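PDB 3UGV: enolase from alpha proteobacterium BAL199, which is a magnesium-bound member of the enolase superfamily, related to mandelate racemase, and probably abstracts a proton alpha to a substrate carboxylate. Local coordinates for residues F[353-361]-F[375-384]. Residues are numbered along the deposited sequence; the frame is centred on the assembly and turned at random.
Sequences DPILQEPYA and LGLDWDEDVV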
loop_
_atom_site.group_PDB
_atom_site.type_symbol
_atom_site.label_atom_id
_atom_site.label_comp_id
_atom_site.label_asym_id
_atom_site.label_seq_id
_atom_site.Cartn_x
_atom_site.Cartn_y
_atom_site.Cartn_z
ATOM N N ASP F 353 -21.491 -40.492 -14.627
ATOM C CA ASP F 353 -21.467 -41.419 -15.773
ATOM C C ASP F 353 -22.735 -42.265 -15.968
ATOM O O ASP F 353 -23.121 -42.562 -17.103
ATOM C CB ASP F 353 -20.253 -42.359 -15.682
ATOM C CG ASP F 353 -18.987 -41.737 -16.245
ATOM O OD1 ASP F 353 -18.984 -40.512 -16.501
ATOM O OD2 ASP F 353 -17.993 -42.478 -16.429
ATOM N N PRO F 354 -23.370 -42.691 -14.865
ATOM C CA PRO F 354 -24.527 -43.576 -15.045
ATOM C C PRO F 354 -25.660 -42.973 -15.878
ATOM O O PRO F 354 -26.344 -43.726 -16.563
ATOM C CB PRO F 354 -24.983 -43.846 -13.612
ATOM C CG PRO F 354 -23.721 -43.754 -12.810
ATOM C CD PRO F 354 -22.918 -42.653 -13.462
ATOM N N ILE F 355 -25.845 -41.657 -15.845
ATOM C CA ILE F 355 -26.934 -41.037 -16.606
ATOM C C ILE F 355 -26.532 -40.633 -18.027
ATOM O O ILE F 355 -27.326 -40.060 -18.761
ATOM C CB ILE F 355 -27.557 -39.835 -15.863
ATOM C CG1 ILE F 355 -26.481 -38.849 -15.430
ATOM C CG2 ILE F 355 -28.338 -40.307 -14.652
ATOM C CD1 ILE F 355 -26.056 -37.910 -16.515
ATOM N N LEU F 356 -25.294 -40.929 -18.409
ATOM C CA LEU F 356 -24.853 -40.688 -19.775
ATOM C C LEU F 356 -24.786 -42.003 -20.539
ATOM O O LEU F 356 -24.427 -43.045 -19.978
ATOM C CB LEU F 356 -23.467 -40.028 -19.814
ATOM C CG LEU F 356 -23.186 -38.737 -19.055
ATOM C CD1 LEU F 356 -21.735 -38.317 -19.286
ATOM C CD2 LEU F 356 -24.150 -37.648 -19.504
ATOM N N GLN F 357 -25.126 -41.944 -21.821
ATOM C CA GLN F 357 -24.974 -43.087 -22.707
ATOM C C GLN F 357 -23.502 -43.336 -22.982
ATOM O O GLN F 357 -23.032 -44.474 -22.940
ATOM C CB GLN F 357 -25.724 -42.844 -24.016
ATOM C CG GLN F 357 -27.233 -42.924 -23.858
ATOM C CD GLN F 357 -27.966 -42.880 -25.177
ATOM O OE1 GLN F 357 -27.390 -43.136 -26.236
ATOM N NE2 GLN F 357 -29.247 -42.539 -25.125
ATOM N N GLU F 358 -22.778 -42.252 -23.235
ATOM C CA GLU F 358 -21.388 -42.337 -23.633
ATOM C C GLU F 358 -20.550 -41.259 -22.950
ATOM O O GLU F 358 -20.306 -40.195 -23.518
ATOM C CB GLU F 358 -21.293 -42.205 -25.149
ATOM C CG GLU F 358 -20.057 -42.827 -25.771
ATOM C CD GLU F 358 -20.196 -42.969 -27.280
ATOM O OE1 GLU F 358 -19.360 -42.405 -28.018
ATOM O OE2 GLU F 358 -21.151 -43.644 -27.725
ATOM N N PRO F 359 -20.122 -41.523 -21.711
ATOM C CA PRO F 359 -19.158 -40.628 -21.063
ATOM C C PRO F 359 -17.880 -40.543 -21.890
ATOM O O PRO F 359 -17.558 -41.497 -22.595
ATOM C CB PRO F 359 -18.890 -41.303 -19.710
ATOM C CG PRO F 359 -19.521 -42.663 -19.786
ATOM C CD PRO F 359 -20.603 -42.581 -20.809
ATOM N N TYR F 360 -17.185 -39.411 -21.822
ATOM C CA TYR F 360 -15.988 -39.171 -22.630
ATOM C C TYR F 360 -14.914 -40.255 -22.414
ATOM O O TYR F 360 -14.807 -40.833 -21.337
ATOM C CB TYR F 360 -15.412 -37.780 -22.310
ATOM C CG TYR F 360 -16.249 -36.607 -22.784
ATOM C CD1 TYR F 360 -17.531 -36.793 -23.269
ATOM C CD2 TYR F 360 -15.742 -35.300 -22.753
ATOM C CE1 TYR F 360 -18.304 -35.711 -23.699
ATOM C CE2 TYR F 360 -16.500 -34.216 -23.197
ATOM C CZ TYR F 360 -17.784 -34.434 -23.668
ATOM O OH TYR F 360 -18.564 -33.378 -24.108
ATOM N N ALA F 361 -14.106 -40.523 -23.432
ATOM C CA ALA F 361 -13.085 -41.557 -23.306
ATOM C C ALA F 361 -11.817 -41.019 -22.659
ATOM O O ALA F 361 -11.526 -39.823 -22.741
ATOM C CB ALA F 361 -12.767 -42.170 -24.666
ATOM N N LEU F 375 -22.253 -30.513 -26.277
ATOM C CA LEU F 375 -21.543 -31.267 -25.246
ATOM C C LEU F 375 -21.594 -32.762 -25.535
ATOM O O LEU F 375 -20.981 -33.558 -24.825
ATOM C CB LEU F 375 -22.164 -31.006 -23.877
ATOM C CG LEU F 375 -22.064 -29.567 -23.360
ATOM C CD1 LEU F 375 -22.978 -29.371 -22.175
ATOM C CD2 LEU F 375 -20.624 -29.260 -23.003
ATOM N N GLY F 376 -22.333 -33.132 -26.578
ATOM C CA GLY F 376 -22.523 -34.527 -26.939
ATOM C C GLY F 376 -23.100 -35.392 -25.830
ATOM O O GLY F 376 -22.694 -36.539 -25.657
ATOM N N LEU F 377 -24.039 -34.849 -25.066
ATOM C CA LEU F 377 -24.670 -35.623 -24.000
ATOM C C LEU F 377 -25.955 -36.271 -24.491
ATOM O O LEU F 377 -26.784 -35.621 -25.130
ATOM C CB LEU F 377 -24.990 -34.745 -22.780
ATOM C CG LEU F 377 -23.871 -34.084 -21.977
ATOM C CD1 LEU F 377 -24.476 -33.439 -20.759
ATOM C CD2 LEU F 377 -22.809 -35.082 -21.564
ATOM N N ASP F 378 -26.123 -37.551 -24.181
ATOM C CA ASP F 378 -27.393 -38.230 -24.420
ATOM C C ASP F 378 -27.752 -39.059 -23.189
ATOM O O ASP F 378 -26.960 -39.893 -22.727
ATOM C CB ASP F 378 -27.317 -39.093 -25.681
ATOM C CG ASP F 378 -26.873 -38.301 -26.900
ATOM O OD1 ASP F 378 -25.706 -38.451 -27.319
ATOM O OD2 ASP F 378 -27.683 -37.514 -27.429
ATOM N N TRP F 379 -28.932 -38.806 -22.635
ATOM C CA TRP F 379 -29.287 -39.419 -21.367
ATOM C C TRP F 379 -29.510 -40.922 -21.520
ATOM O O TRP F 379 -30.027 -41.384 -22.537
ATOM C CB TRP F 379 -30.544 -38.783 -20.774
ATOM C CG TRP F 379 -30.538 -37.287 -20.632
ATOM C CD1 TRP F 379 -31.531 -36.437 -21.013
ATOM C CD2 TRP F 379 -29.517 -36.468 -20.041
ATOM N NE1 TRP F 379 -31.193 -35.142 -20.712
ATOM C CE2 TRP F 379 -29.963 -35.130 -20.113
ATOM C CE3 TRP F 379 -28.271 -36.733 -19.470
ATOM C CZ2 TRP F 379 -29.205 -34.055 -19.635
ATOM C CZ3 TRP F 379 -27.517 -35.660 -18.991
ATOM C CH2 TRP F 379 -27.989 -34.340 -19.083
ATOM N N ASP F 380 -29.109 -41.682 -20.507
ATOM C CA ASP F 380 -29.476 -43.087 -20.414
ATOM C C ASP F 380 -30.811 -43.187 -19.679
ATOM O O ASP F 380 -30.851 -43.327 -18.452
ATOM C CB ASP F 380 -28.394 -43.879 -19.683
ATOM C CG ASP F 380 -28.667 -45.369 -19.675
ATOM O OD1 ASP F 380 -29.839 -45.757 -19.483
ATOM O OD2 ASP F 380 -27.707 -46.148 -19.865
ATOM N N GLU F 381 -31.899 -43.104 -20.444
ATOM C CA GLU F 381 -33.245 -42.978 -19.884
ATOM C C GLU F 381 -33.698 -44.137 -18.983
ATOM O O GLU F 381 -34.574 -43.950 -18.141
ATOM C CB GLU F 381 -34.266 -42.704 -20.992
ATOM C CG GLU F 381 -34.102 -41.332 -21.651
ATOM C CD GLU F 381 -34.491 -40.181 -20.729
ATOM O OE1 GLU F 381 -35.020 -40.442 -19.622
ATOM O OE2 GLU F 381 -34.267 -39.011 -21.117
ATOM N N ASP F 382 -33.102 -45.316 -19.144
ATOM C CA ASP F 382 -33.352 -46.427 -18.218
ATOM C C ASP F 382 -32.806 -46.109 -16.825
ATOM O O ASP F 382 -33.542 -46.101 -15.829
ATOM C CB ASP F 382 -32.729 -47.728 -18.734
ATOM C CG ASP F 382 -33.465 -48.288 -19.936
ATOM O OD1 ASP F 382 -34.668 -47.974 -20.099
ATOM O OD2 ASP F 382 -32.840 -49.049 -20.712
ATOM N N VAL F 383 -31.505 -45.843 -16.769
ATOM C CA VAL F 383 -30.856 -45.437 -15.539
ATOM C C VAL F 383 -31.560 -44.223 -14.945
ATOM O O VAL F 383 -31.735 -44.136 -13.728
ATOM C CB VAL F 383 -29.381 -45.101 -15.781
ATOM C CG1 VAL F 383 -28.733 -44.640 -14.497
ATOM C CG2 VAL F 383 -28.648 -46.312 -16.336
ATOM N N VAL F 384 -31.964 -43.286 -15.803
ATOM C CA VAL F 384 -32.692 -42.111 -15.330
ATOM C C VAL F 384 -33.989 -42.495 -14.622
ATOM O O VAL F 384 -34.285 -41.988 -13.535
ATOM C CB VAL F 384 -32.991 -41.105 -16.466
ATOM C CG1 VAL F 384 -33.991 -40.045 -16.005
ATOM C CG2 VAL F 384 -31.715 -40.452 -16.919
HETATM O O HOH W 1 -23.724 -39.569 -23.874
HETATM O O HOH W 2 -21.842 -37.816 -23.598
#
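Leu356 and Trp379 form a single antiparallel bridge between segments 353-361 and 375-384: Asp380 N donates to Ile355 O (3.0 Å) and Gln357 N to Asp378 O (2.9 Å). Where the backbones part, a water takes over, accepting from Glu358 N and Asp378 N. The extended Gln357 side chain reaches back over Asp378 O, and its NE2 gives Trp379 O a bond of 2.9 Å from above the carbonyl plane. The Trp379 indole lies alongside Ile355, whose CD1 touches CZ3 at 3.7 Å; Ile355 O sits at the ring edge, while NE1 binds Asp62 of strand 52-65. CG1 of Ile355 is wedged between its own N and carbonyl carbon (chi1 52°), which leaves CG2 to meet Val384 CG2 at 4.1 Å. Leu356 CD2 packs on Leu377 CD2 (3.6 Å). Asp380 caps the helix beginning at Glu381, its OD1 receiving Val383 N almost straight (170°). Farther along, Tyr360 OH donates to Leu375 O at 2.5 Å, in the ring plane, and also bonds His335 of helix 330-337. A phenylalanine in place of Tyr360 would probably leave Leu375 O and His335 without this shared hydroxyl partner. The contact illustrates how a loop and the C-terminal tail, joined by one bridge, both pack on the three-stranded antiparallel sheet of the N-terminal domain, in the enolase-superfamily arrangement that sets this domain against the barrel domain.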